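Local coordinates for protein quinone oxidoreductase (Coxiella burnetii, PDB 3TQH) that probably catalyses the NADPH-dependent reduction of quinones and is seen here with NADPH bound, at residues Phe12-Phe15 and Lys19-Lys22; Tyr73-Glu78 and Glu110-Ser115; Ser298-Ala303 and Leu316-Arg321; Ile120-Leu123 and Ser127-Gln130; Ile80-Asp85 and Val89-Lys94. All blocks are in the same frame, centred on the assembly; numbering follows the deposited sequence.

Contact 1. Residues Phe12-Phe15 and Lys19-Lys22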
# COMPACT_ATOMS: atom_id res chain seq x y z
N PHE A 12 -6.88 14.66 -12.74
CA PHE A 12 -7.78 15.58 -12.06
C PHE A 12 -7.21 16.99 -12.20
O PHE A 12 -6.00 17.18 -12.16
CB PHE A 12 -8.00 15.17 -10.59
CG PHE A 12 -6.77 15.22 -9.72
CD1 PHE A 12 -6.61 16.22 -8.77
CD2 PHE A 12 -5.78 14.24 -9.82
CE1 PHE A 12 -5.48 16.26 -7.95
CE2 PHE A 12 -4.64 14.29 -9.02
CZ PHE A 12 -4.49 15.30 -8.08
N ASP A 13 -8.10 17.96 -12.39
CA ASP A 13 -7.73 19.36 -12.59
C ASP A 13 -7.78 20.16 -11.30
O ASP A 13 -7.18 21.23 -11.20
CB ASP A 13 -8.67 20.01 -13.62
CG ASP A 13 -8.57 19.37 -14.99
OD1 ASP A 13 -8.01 18.26 -15.10
OD2 ASP A 13 -9.04 19.99 -15.97
N GLN A 14 -8.50 19.65 -10.31
CA GLN A 14 -8.68 20.35 -9.04
C GLN A 14 -8.81 19.35 -7.92
O GLN A 14 -9.26 18.22 -8.14
CB GLN A 14 -9.92 21.25 -9.10
CG GLN A 14 -11.20 20.50 -9.52
CD GLN A 14 -12.39 21.42 -9.74
OE1 GLN A 14 -12.88 22.06 -8.81
NE2 GLN A 14 -12.86 21.49 -10.97
N PHE A 15 -8.43 19.75 -6.71
CA PHE A 15 -8.62 18.92 -5.54
C PHE A 15 -10.10 18.91 -5.20
O PHE A 15 -10.75 19.96 -5.17
CB PHE A 15 -7.83 19.44 -4.34
CG PHE A 15 -6.35 19.49 -4.56
CD1 PHE A 15 -5.63 18.33 -4.80
CD2 PHE A 15 -5.67 20.70 -4.51
CE1 PHE A 15 -4.27 18.36 -4.99
CE2 PHE A 15 -4.29 20.74 -4.71
CZ PHE A 15 -3.59 19.57 -4.95
N LYS A 19 -15.56 12.71 -8.12
CA LYS A 19 -16.07 13.18 -9.42
C LYS A 19 -15.07 13.99 -10.24
O LYS A 19 -15.27 14.17 -11.45
CB LYS A 19 -17.35 14.03 -9.23
CG LYS A 19 -18.66 13.25 -9.15
CD LYS A 19 -19.86 14.15 -9.47
CE LYS A 19 -21.19 13.53 -9.03
NZ LYS A 19 -22.37 14.28 -9.57
N VAL A 20 -14.01 14.51 -9.60
CA VAL A 20 -12.99 15.31 -10.30
C VAL A 20 -12.04 14.47 -11.17
O VAL A 20 -11.28 15.02 -11.96
CB VAL A 20 -12.13 16.18 -9.33
CG1 VAL A 20 -13.02 17.09 -8.50
CG2 VAL A 20 -11.26 15.31 -8.45
N LEU A 21 -12.08 13.15 -11.00
CA LEU A 21 -11.30 12.25 -11.84
C LEU A 21 -11.90 12.17 -13.23
O LEU A 21 -13.11 12.01 -13.37
CB LEU A 21 -11.25 10.86 -11.22
CG LEU A 21 -10.52 10.71 -9.89
CD1 LEU A 21 -10.45 9.24 -9.53
CD2 LEU A 21 -9.14 11.29 -9.95
N LYS A 22 -11.06 12.28 -14.26
CA LYS A 22 -11.52 12.22 -15.65
C LYS A 22 -10.63 11.30 -16.48
O LYS A 22 -9.40 11.29 -16.31
CB LYS A 22 -11.50 13.61 -16.29
CG LYS A 22 -11.97 14.74 -15.38
CD LYS A 22 -12.05 16.07 -16.14
CE LYS A 22 -10.68 16.69 -16.34
NZ LYS A 22 -10.67 17.66 -17.47

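Contact 2. Residues Tyr73-Glu78 and Glu110-Ser115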
# COMPACT_ATOMS: atom_id res chain seq x y z
N TYR A 73 0.73 4.82 -7.98
CA TYR A 73 2.16 4.52 -7.92
C TYR A 73 2.48 3.07 -8.29
O TYR A 73 3.58 2.79 -8.76
CB TYR A 73 2.70 4.79 -6.51
CG TYR A 73 2.61 6.23 -6.03
CD1 TYR A 73 3.27 7.26 -6.70
CD2 TYR A 73 1.88 6.55 -4.89
CE1 TYR A 73 3.19 8.58 -6.24
CE2 TYR A 73 1.81 7.85 -4.42
CZ TYR A 73 2.46 8.86 -5.10
OH TYR A 73 2.36 10.15 -4.62
N ASP A 74 1.54 2.15 -8.06
CA ASP A 74 1.76 0.72 -8.25
C ASP A 74 1.39 0.33 -9.67
O ASP A 74 0.32 0.71 -10.15
CB ASP A 74 0.85 -0.09 -7.32
CG ASP A 74 1.31 -0.09 -5.87
OD1 ASP A 74 2.38 0.50 -5.56
OD2 ASP A 74 0.59 -0.70 -5.04
N PHE A 75 2.25 -0.45 -10.33
CA PHE A 75 1.96 -0.87 -11.69
C PHE A 75 2.58 -2.20 -12.07
O PHE A 75 3.51 -2.69 -11.43
CB PHE A 75 2.44 0.19 -12.70
CG PHE A 75 3.91 0.09 -13.02
CD1 PHE A 75 4.84 0.78 -12.26
CD2 PHE A 75 4.35 -0.72 -14.05
CE1 PHE A 75 6.19 0.68 -12.55
CE2 PHE A 75 5.69 -0.83 -14.34
CZ PHE A 75 6.61 -0.13 -13.59
N SER A 76 2.07 -2.73 -13.16
CA SER A 76 2.49 -4.00 -13.71
C SER A 76 2.37 -3.85 -15.23
O SER A 76 1.41 -3.23 -15.71
CB SER A 76 1.55 -5.08 -13.20
OG SER A 76 2.02 -6.37 -13.49
N GLY A 77 3.33 -4.37 -15.99
CA GLY A 77 3.30 -4.21 -17.45
C GLY A 77 4.52 -4.67 -18.23
O GLY A 77 5.37 -5.40 -17.72
N GLU A 78 4.59 -4.23 -19.49
CA GLU A 78 5.64 -4.66 -20.42
C GLU A 78 6.51 -3.47 -20.83
O GLU A 78 5.99 -2.39 -21.12
CB GLU A 78 5.00 -5.29 -21.66
CG GLU A 78 5.99 -5.91 -22.65
CD GLU A 78 5.32 -6.44 -23.93
OE1 GLU A 78 4.14 -6.09 -24.19
OE2 GLU A 78 5.99 -7.20 -24.68
N GLU A 110 -2.28 4.14 -19.46
CA GLU A 110 -1.87 3.06 -20.36
C GLU A 110 -0.34 2.92 -20.47
O GLU A 110 0.15 1.86 -20.83
CB GLU A 110 -2.47 3.31 -21.74
CG GLU A 110 -3.99 3.19 -21.78
CD GLU A 110 -4.57 3.42 -23.18
OE1 GLU A 110 -4.05 4.27 -23.92
OE2 GLU A 110 -5.55 2.73 -23.52
N TYR A 111 0.39 4.00 -20.18
CA TYR A 111 1.85 3.99 -20.21
C TYR A 111 2.42 4.74 -19.02
O TYR A 111 1.88 5.78 -18.62
CB TYR A 111 2.39 4.61 -21.50
CG TYR A 111 1.98 3.87 -22.75
CD1 TYR A 111 2.80 2.88 -23.29
CD2 TYR A 111 0.78 4.15 -23.39
CE1 TYR A 111 2.42 2.18 -24.43
CE2 TYR A 111 0.39 3.47 -24.53
CZ TYR A 111 1.21 2.48 -25.05
OH TYR A 111 0.83 1.80 -26.18
N VAL A 112 3.51 4.22 -18.46
CA VAL A 112 4.24 4.92 -17.41
C VAL A 112 5.74 4.95 -17.72
O VAL A 112 6.25 4.11 -18.45
CB VAL A 112 4.03 4.30 -16.02
CG1 VAL A 112 2.56 4.35 -15.64
CG2 VAL A 112 4.55 2.87 -15.96
N CYS A 113 6.40 5.95 -17.16
CA CYS A 113 7.86 6.05 -17.20
C CYS A 113 8.38 5.54 -15.87
O CYS A 113 7.82 5.86 -14.82
CB CYS A 113 8.28 7.51 -17.42
SG CYS A 113 10.03 7.84 -17.19
N ALA A 114 9.43 4.73 -15.90
CA ALA A 114 10.01 4.18 -14.67
C ALA A 114 11.52 3.99 -14.77
O ALA A 114 12.09 3.81 -15.85
CB ALA A 114 9.34 2.86 -14.33
N SER A 115 12.16 4.04 -13.60
CA SER A 115 13.59 3.78 -13.48
C SER A 115 13.77 2.29 -13.23
O SER A 115 12.92 1.65 -12.62
CB SER A 115 14.16 4.58 -12.31
OG SER A 115 15.52 4.25 -12.06

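Contact 3. Residues Ser298-Ala303 and Leu316-Arg321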
# COMPACT_ATOMS: atom_id res chain seq x y z
N SER A 298 -12.05 3.61 -16.79
CA SER A 298 -13.35 4.25 -16.98
C SER A 298 -14.21 4.35 -15.71
O SER A 298 -15.09 5.20 -15.62
CB SER A 298 -14.11 3.49 -18.06
OG SER A 298 -15.49 3.73 -17.96
N GLU A 299 -13.96 3.45 -14.75
CA GLU A 299 -14.71 3.40 -13.50
C GLU A 299 -13.96 4.02 -12.32
O GLU A 299 -14.23 3.69 -11.16
CB GLU A 299 -15.01 1.94 -13.15
CG GLU A 299 -15.70 1.13 -14.23
CD GLU A 299 -15.85 -0.33 -13.82
OE1 GLU A 299 -16.93 -0.70 -13.31
OE2 GLU A 299 -14.89 -1.11 -13.98
N ALA A 300 -13.02 4.93 -12.61
CA ALA A 300 -12.16 5.49 -11.56
C ALA A 300 -12.94 6.20 -10.45
O ALA A 300 -12.63 6.04 -9.27
CB ALA A 300 -11.13 6.43 -12.17
N VAL A 301 -13.95 6.99 -10.82
CA VAL A 301 -14.75 7.72 -9.83
C VAL A 301 -15.36 6.75 -8.82
O VAL A 301 -15.18 6.90 -7.62
CB VAL A 301 -15.86 8.57 -10.50
CG1 VAL A 301 -16.83 9.10 -9.47
CG2 VAL A 301 -15.23 9.73 -11.30
N THR A 302 -16.07 5.75 -9.34
CA THR A 302 -16.66 4.69 -8.53
C THR A 302 -15.63 4.03 -7.62
O THR A 302 -15.87 3.85 -6.42
CB THR A 302 -17.28 3.61 -9.44
OG1 THR A 302 -18.19 4.22 -10.35
CG2 THR A 302 -18.03 2.57 -8.62
N ALA A 303 -14.49 3.67 -8.20
CA ALA A 303 -13.39 3.02 -7.48
C ALA A 303 -12.90 3.85 -6.31
O ALA A 303 -12.68 3.33 -5.21
CB ALA A 303 -12.23 2.72 -8.44
N LEU A 316 -8.06 -3.05 -4.32
CA LEU A 316 -8.77 -2.70 -5.55
C LEU A 316 -7.70 -2.53 -6.62
O LEU A 316 -6.59 -2.06 -6.33
CB LEU A 316 -9.55 -1.39 -5.39
CG LEU A 316 -10.56 -1.28 -4.24
CD1 LEU A 316 -11.21 0.09 -4.26
CD2 LEU A 316 -11.61 -2.39 -4.32
N VAL A 317 -8.02 -2.92 -7.85
CA VAL A 317 -7.05 -2.83 -8.93
C VAL A 317 -7.69 -2.46 -10.27
O VAL A 317 -8.82 -2.87 -10.57
CB VAL A 317 -6.24 -4.15 -9.07
CG1 VAL A 317 -7.15 -5.30 -9.48
CG2 VAL A 317 -5.09 -3.99 -10.05
N PHE A 318 -6.98 -1.66 -11.05
CA PHE A 318 -7.36 -1.37 -12.42
C PHE A 318 -6.74 -2.41 -13.34
O PHE A 318 -5.54 -2.66 -13.28
CB PHE A 318 -6.88 0.03 -12.86
CG PHE A 318 -7.63 1.17 -12.23
CD1 PHE A 318 -9.01 1.30 -12.42
CD2 PHE A 318 -6.96 2.14 -11.49
CE1 PHE A 318 -9.70 2.36 -11.86
CE2 PHE A 318 -7.65 3.20 -10.92
CZ PHE A 318 -9.02 3.31 -11.10
N LYS A 319 -7.57 -3.02 -14.17
CA LYS A 319 -7.10 -3.82 -15.28
C LYS A 319 -7.04 -2.90 -16.49
O LYS A 319 -8.07 -2.48 -17.00
CB LYS A 319 -8.03 -5.00 -15.54
CG LYS A 319 -7.76 -5.75 -16.84
CD LYS A 319 -8.75 -6.89 -17.05
CE LYS A 319 -8.07 -8.24 -17.08
NZ LYS A 319 -7.08 -8.34 -18.20
N VAL A 320 -5.83 -2.56 -16.92
CA VAL A 320 -5.64 -1.64 -18.03
C VAL A 320 -5.61 -2.42 -19.35
O VAL A 320 -6.15 -1.97 -20.36
CB VAL A 320 -4.36 -0.79 -17.84
CG1 VAL A 320 -4.18 0.18 -18.99
CG2 VAL A 320 -4.42 -0.04 -16.53
N ARG A 321 -4.98 -3.59 -19.31
CA ARG A 321 -5.04 -4.57 -20.40
C ARG A 321 -5.16 -5.98 -19.81
O ARG A 321 -5.99 -6.78 -20.24
CB ARG A 321 -3.78 -4.49 -21.27
CG ARG A 321 -3.62 -3.19 -22.03
CD ARG A 321 -2.37 -3.21 -22.89
NE ARG A 321 -2.38 -2.16 -23.91
CZ ARG A 321 -2.12 -0.87 -23.68
NH1 ARG A 321 -1.84 -0.42 -22.45
NH2 ARG A 321 -2.15 -0.01 -24.70
OXT ARG A 321 -4.42 -6.34 -18.89

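Contact 4. Residues Ile120-Leu123 and Ser127-Gln130. With SO4 (sulfate ion), chain D.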
# COMPACT_ATOMS: atom_id res chain seq x y z
N ILE A 120 11.02 -4.60 -10.69
CA ILE A 120 11.66 -5.91 -10.82
C ILE A 120 10.99 -6.70 -11.96
O ILE A 120 9.93 -6.30 -12.46
CB ILE A 120 11.63 -6.73 -9.50
CG1 ILE A 120 10.20 -7.05 -9.06
CG2 ILE A 120 12.36 -5.97 -8.38
CD1 ILE A 120 10.13 -8.16 -8.02
N GLN A 121 11.61 -7.80 -12.37
CA GLN A 121 11.00 -8.72 -13.32
C GLN A 121 9.81 -9.38 -12.64
O GLN A 121 9.94 -9.88 -11.52
CB GLN A 121 11.98 -9.82 -13.75
CG GLN A 121 13.25 -9.33 -14.45
CD GLN A 121 12.98 -8.73 -15.82
OE1 GLN A 121 12.31 -9.34 -16.66
NE2 GLN A 121 13.51 -7.53 -16.06
N LYS A 122 8.64 -9.34 -13.27
CA LYS A 122 7.49 -10.11 -12.79
C LYS A 122 7.78 -11.60 -12.95
O LYS A 122 8.19 -12.05 -14.01
CB LYS A 122 6.21 -9.76 -13.56
CG LYS A 122 4.96 -10.50 -13.06
CD LYS A 122 3.73 -10.31 -13.96
CE LYS A 122 3.76 -11.17 -15.23
NZ LYS A 122 3.76 -12.63 -14.95
N LEU A 123 7.58 -12.36 -11.88
CA LEU A 123 7.67 -13.82 -11.95
C LEU A 123 6.57 -14.36 -12.87
O LEU A 123 5.48 -13.79 -12.93
CB LEU A 123 7.56 -14.44 -10.55
CG LEU A 123 8.81 -14.26 -9.68
CD1 LEU A 123 8.52 -14.60 -8.24
CD2 LEU A 123 9.97 -15.11 -10.22
N SER A 127 0.15 -13.25 -11.94
CA SER A 127 -0.64 -12.51 -12.91
C SER A 127 -0.24 -11.04 -12.84
O SER A 127 0.34 -10.60 -11.84
CB SER A 127 -2.13 -12.66 -12.64
OG SER A 127 -2.54 -11.86 -11.55
N PHE A 128 -0.54 -10.29 -13.89
CA PHE A 128 -0.29 -8.85 -13.90
C PHE A 128 -1.09 -8.12 -12.81
O PHE A 128 -0.57 -7.22 -12.16
CB PHE A 128 -0.61 -8.26 -15.29
CG PHE A 128 0.44 -8.55 -16.32
CD1 PHE A 128 0.25 -9.53 -17.28
CD2 PHE A 128 1.64 -7.83 -16.34
CE1 PHE A 128 1.22 -9.79 -18.24
CE2 PHE A 128 2.61 -8.08 -17.30
CZ PHE A 128 2.40 -9.06 -18.25
N LEU A 129 -2.35 -8.52 -12.62
CA LEU A 129 -3.19 -7.96 -11.57
C LEU A 129 -2.59 -8.18 -10.17
O LEU A 129 -2.59 -7.27 -9.34
CB LEU A 129 -4.60 -8.56 -11.63
CG LEU A 129 -5.43 -8.17 -12.86
CD1 LEU A 129 -6.62 -9.10 -13.00
CD2 LEU A 129 -5.87 -6.72 -12.78
N GLN A 130 -2.10 -9.39 -9.92
CA GLN A 130 -1.42 -9.68 -8.66
C GLN A 130 -0.15 -8.84 -8.51
O GLN A 130 0.12 -8.30 -7.44
CB GLN A 130 -1.07 -11.17 -8.55
CG GLN A 130 -2.26 -12.07 -8.24
CD GLN A 130 -1.90 -13.54 -8.22
OE1 GLN A 130 -1.11 -14.01 -9.06
NE2 GLN A 130 -2.47 -14.28 -7.28
S SO4 D . -3.29 -11.22 -16.17
O1 SO4 D . -3.39 -10.46 -17.41
O2 SO4 D . -3.95 -12.52 -16.33
O3 SO4 D . -1.89 -11.48 -15.85
O4 SO4 D . -3.93 -10.46 -15.09

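Contact 5. Residues Ile80-Asp85 and Val89-Lys94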
# COMPACT_ATOMS: atom_id res chain seq x y z
N ILE A 80 8.41 -1.29 -23.26
CA ILE A 80 8.18 -1.03 -24.68
C ILE A 80 9.31 -0.21 -25.30
O ILE A 80 9.69 -0.45 -26.44
CB ILE A 80 6.83 -0.30 -24.90
CG1 ILE A 80 5.67 -1.25 -24.61
CG2 ILE A 80 6.71 0.22 -26.32
CD1 ILE A 80 5.70 -2.52 -25.43
N GLU A 81 9.82 0.76 -24.56
CA GLU A 81 10.95 1.56 -24.99
C GLU A 81 11.96 1.67 -23.85
O GLU A 81 11.60 1.65 -22.68
CB GLU A 81 10.49 2.95 -25.47
CG GLU A 81 9.49 2.86 -26.63
CD GLU A 81 9.11 4.21 -27.26
OE1 GLU A 81 10.00 5.06 -27.47
OE2 GLU A 81 7.92 4.39 -27.57
N LEU A 82 13.24 1.73 -24.22
CA LEU A 82 14.34 1.82 -23.27
C LEU A 82 15.23 3.01 -23.59
O LEU A 82 15.45 3.34 -24.76
CB LEU A 82 15.18 0.54 -23.30
CG LEU A 82 14.83 -0.56 -22.31
CD1 LEU A 82 15.76 -1.75 -22.49
CD2 LEU A 82 14.90 -0.05 -20.90
N GLY A 83 15.73 3.66 -22.54
CA GLY A 83 16.72 4.71 -22.70
C GLY A 83 18.04 4.13 -23.18
O GLY A 83 18.30 2.94 -23.05
N SER A 84 18.88 5.00 -23.74
CA SER A 84 20.18 4.60 -24.28
C SER A 84 21.10 3.94 -23.25
O SER A 84 21.90 3.07 -23.61
CB SER A 84 20.89 5.83 -24.87
OG SER A 84 19.99 6.63 -25.61
N ASP A 85 20.98 4.34 -21.98
CA ASP A 85 21.93 3.92 -20.95
C ASP A 85 21.40 2.87 -19.95
O ASP A 85 22.05 2.60 -18.94
CB ASP A 85 22.43 5.16 -20.18
CG ASP A 85 23.25 6.10 -21.05
OD1 ASP A 85 23.66 5.71 -22.17
OD2 ASP A 85 23.50 7.24 -20.61
N VAL A 89 17.72 -4.15 -18.20
CA VAL A 89 16.36 -4.42 -18.67
C VAL A 89 16.35 -4.62 -20.20
O VAL A 89 17.20 -4.07 -20.90
CB VAL A 89 15.41 -3.27 -18.29
CG1 VAL A 89 13.95 -3.66 -18.53
CG2 VAL A 89 15.61 -2.87 -16.84
N ASN A 90 15.42 -5.42 -20.70
CA ASN A 90 15.22 -5.62 -22.14
C ASN A 90 13.81 -5.26 -22.59
O ASN A 90 12.86 -5.35 -21.81
CB ASN A 90 15.50 -7.08 -22.52
CG ASN A 90 16.98 -7.40 -22.58
OD1 ASN A 90 17.44 -8.33 -21.92
ND2 ASN A 90 17.72 -6.65 -23.40
N ILE A 91 13.68 -4.86 -23.85
CA ILE A 91 12.38 -4.63 -24.47
C ILE A 91 11.60 -5.94 -24.46
O ILE A 91 12.14 -6.99 -24.82
CB ILE A 91 12.52 -4.14 -25.94
CG1 ILE A 91 13.25 -2.79 -26.03
CG2 ILE A 91 11.15 -4.04 -26.61
CD1 ILE A 91 12.56 -1.66 -25.33
N GLY A 92 10.35 -5.88 -24.04
CA GLY A 92 9.51 -7.08 -23.95
C GLY A 92 9.46 -7.71 -22.57
O GLY A 92 8.62 -8.58 -22.32
N ASP A 93 10.34 -7.29 -21.66
CA ASP A 93 10.35 -7.82 -20.30
C ASP A 93 9.05 -7.47 -19.58
O ASP A 93 8.55 -6.36 -19.70
CB ASP A 93 11.54 -7.27 -19.49
CG ASP A 93 12.87 -7.94 -19.85
OD1 ASP A 93 12.90 -8.89 -20.65
OD2 ASP A 93 13.89 -7.49 -19.30
N LYS A 94 8.50 -8.43 -18.84
CA LYS A 94 7.34 -8.20 -18.00
C LYS A 94 7.84 -7.72 -16.64
O LYS A 94 8.67 -8.38 -16.01
CB LYS A 94 6.51 -9.47 -17.87
CG LYS A 94 6.01 -10.02 -19.21
CD LYS A 94 5.20 -11.32 -19.05
CE LYS A 94 4.77 -11.89 -20.41
NZ LYS A 94 4.49 -13.35 -20.36

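Contact 1. Residues Phe12-Phe15 and Lys19-Lys22
Val20 fills the bend that the chain makes from Phe12 to Gln14. Its CG2 methyl lies 3.9 Å from Phe12 CB and 3.5 Å from the carbonyl oxygen Gln14 O, so one branch meets both a hydrocarbon and the backbone beyond it. The other methyl, CG1, touches Gln14 CG. Backbone joins in as well: Phe12 CA points its hydrogen at Val20 O, a CA-H...O contact of 3.5 Å. Phe12 touches the other segment mainly with CB, because chi1 of 64° sets CG between the backbone N and the carbonyl carbon and carries the ring off toward Leu67, Ser69 and Leu71. Leu21 CD2 packs 4.1 Å from Phe12 CB, lying oblique to the ring, and Phe15 CE1 lies at the edge of the Phe12 ring.

The outer side is polar and looser. Lys22, kinked at chi3, crosses Asp13 at about a right angle and forms a salt bridge, Lys22 NZ to Asp13 OD2, of 3.2 Å. The ammonium comes from above the carboxylate, 46° out of its plane, which together with the exposure of both residues suggests a modest bond.

The whole contact belongs to the connection of a beta hairpin, where strand 6-12 turns back antiparallel into strand 21-27. Leu21 faces helix 300-308 through Ala300, Val301 and His304, while Val20 and Leu21 both touch Arg53 of helix 47-53, the helix that carries the NADPH-binding Lys51.

Contact 2. Residues Tyr73-Glu78 and Glu110-Ser115
The hydrogen bond between Ser76 OG and Phe128 O ties strand 74-82 to the start of helix 128-133, right beside Phe75, the ring that receives Val112 and Ala114 on the other side of the strand. Asp74 OD1 is held similarly by Thr136 OG1, and Tyr73 OH by Pro102 O, so the residues flanking Phe75 have their polar ends engaged away from the contact. Between the two segments themselves everything is carbon.

Val112 sends its CG2 methyl over one face of the Phe75 ring. The methyl lies 4.0 Å from the ring centroid and only 7° off the normal, a nearly vertical CH-pi contact. It is almost equally far from Phe75 CG and CD2, at 4.1 Å each. Ala114, two residues on along the same strand, brings CB to Phe75 CZ at 4.1 Å, obliquely and at the far end of the ring. The ring thus spans the gap lengthwise: its root is at strand 74-82, its face takes the valine, and its tip ends on the alanine. Phe75 has chi1 of 82°, with CG held between its own N and carbonyl carbon, and this swings the ring across toward strand 111-114.

The two strands do not pair with each other, their nearest CA atoms (Phe75 and Val112) being 8.5 Å apart. Both pair antiparallel with strand 36-44, in the curled sheet of the GroES-like domain, and Phe75 and Val112 both rest on Ile38 of that strand, with Val95 of strand 94-98 and Cys107 adding to the packing round the phenyl ring.

Contact 3. Residues Ser298-Ala303 and Leu316-Arg321
A beta-alpha-beta unit, strand 291-295, helix 300-308 and strand 315-319, packs its helix on its second strand here, through Ala300 and Ala303 against Phe318. The two outer strands run parallel and are paired side by side. The first turn of the helix presents alanines to the phenyl ring, which lets it come close to the helix backbone. Phe318 CZ reaches Ala300 CA at 3.9 Å, an approach at the ring edge, close to its plane, and it is equally near Ala300 CB. Ala303, one helical turn later, lays CB obliquely against the same CZ at 4.2 Å. The phenyl ring gets there with chi1 of -72°, its CG beside the backbone N, which leads it toward the helix. Tyr108 meets it edge-to-face, and Leu45, Phe295 and Leu297 also touch it.

Two residues earlier on the strand, Leu316 places CD1 against the carbonyl oxygen Ala303 O at 3.7 Å. This end lies toward the cofactor: the side chain of Leu316 is about 8 Å from the bound NADPH, and Val312, which binds NADPH, lies in the link between helix and strand. Glu299, at the N-cap position, bridges back to Arg293 of the first strand. At the solvent end the chain terminus folds back on itself, with Lys319 NZ giving a hydrogen bond of 2.8 Å to Arg321 O and a longer salt bridge, 3.4 Å, to Arg321 OXT.

Contact 4. Residues Ile120-Leu123 and Ser127-Gln130
Lys122 and Phe128 make the apolar part of the contact, crossing at about a right angle. Lys122 CE sits over the centre of one ring face, 3.9 Å from the centroid of Phe128 and 12° off the normal, a CH-pi contact. The chain leaves with CG opposite the backbone N (chi1 -178°), then bends at chi3 and chi4. These bends leave NZ above the same face but farther out, 5.1 Å from the Phe128 centroid, too far for more than a weak cation-pi attraction.

Its hydrogen bonds are to backbone carbonyls: Lys122 NZ gives to Leu126 O, its strongest partner, and to Leu123 O at 2.9 Å. At the start of helix 128-133, Ser127 as N-cap and Gln130 form a capping box. Gln130 N gives to Ser127 OG at 3.0 Å, while Ser127 N gives nearly straight to Gln130 OE1, in the carbonyl plane and on a lone pair.

A sulfate, probably from the crystallisation liquor, takes Phe128 N on its O3 at 2.7 Å and lies near the ring edge.

The buried ammonium is thus paid for by carbonyls of the strand-to-helix turn, leaving Phe128 mainly greasy methylenes, while the positive end of helix 128-133 may well favour the anion.

Contact 5. Residues Ile80-Asp85 and Val89-Lys94
The flat peptide joining Ile80 to Glu81 carries Ile91 CD1 over one face, 3.3 Å from Ile80 O and 3.6 Å from Leu82 N just beyond. A second flat group, the Asp93 carboxylate, is met by Asn90 N, which donates to Asp93 OD2 at 2.9 Å from well above the carboxylate plane, 62° out of it; Gln121 NE2 bonds to the same oxygen.

Leu82 supplies most of the remaining packing. It slides past Ile91 in the opposite direction, with Leu82 CG 3.9 Å from Ile91 CD1, and both its methyls go to Val89. Leu82 CD2 stands 4.2 Å from Val89 CB. The leucine's chi1 of -93° is off the usual staggered position, and in this setting Leu82 CD1 lies close to the carbonyl oxygen Val89 O, at 3.2 Å.

The end of strand 74-82 carries a classic beta bulge here: Ile80 and Glu81 both face Leu37 of strand 36-44. Opposite the bulge, the chain on its way to strand 94-98 makes a type II turn from Asn90 to Asp93, closed by Asp93 N to Asn90 O at 3.2 Å. Glycine suits its third position, where Gly92 has a phi of 96°, and Gly92 also bonds backbone to backbone with Val79. On the outer side the Glu81 carboxylate reaches Tyr31 OH, while inward Leu82 and Val89 both rest on Met36.

In the fold
Contacts 2 and 3 are buried and mainly apolar across their segments, each built round one phenyl ring; contacts 1 and 4 are partly buried, and contact 5 lies at the surface. Contacts 2 to 5 all reach the curled sheet of the GroES-like region. Contacts 2 and 5 share strand 74-82, its inner part serving the first and its bulged end the second. Helix 128-133 of contact 4 touches contacts 2 and 3, while Lys122 N pairs with Lys94 O of contact 5. Contact 1, on the separate hairpin, touches contact 3 through Leu21 and Val301. Contact 1 adds an exposed salt bridge, whereas contact 4 keeps a buried lysine whose ammonium bonds to carbonyls.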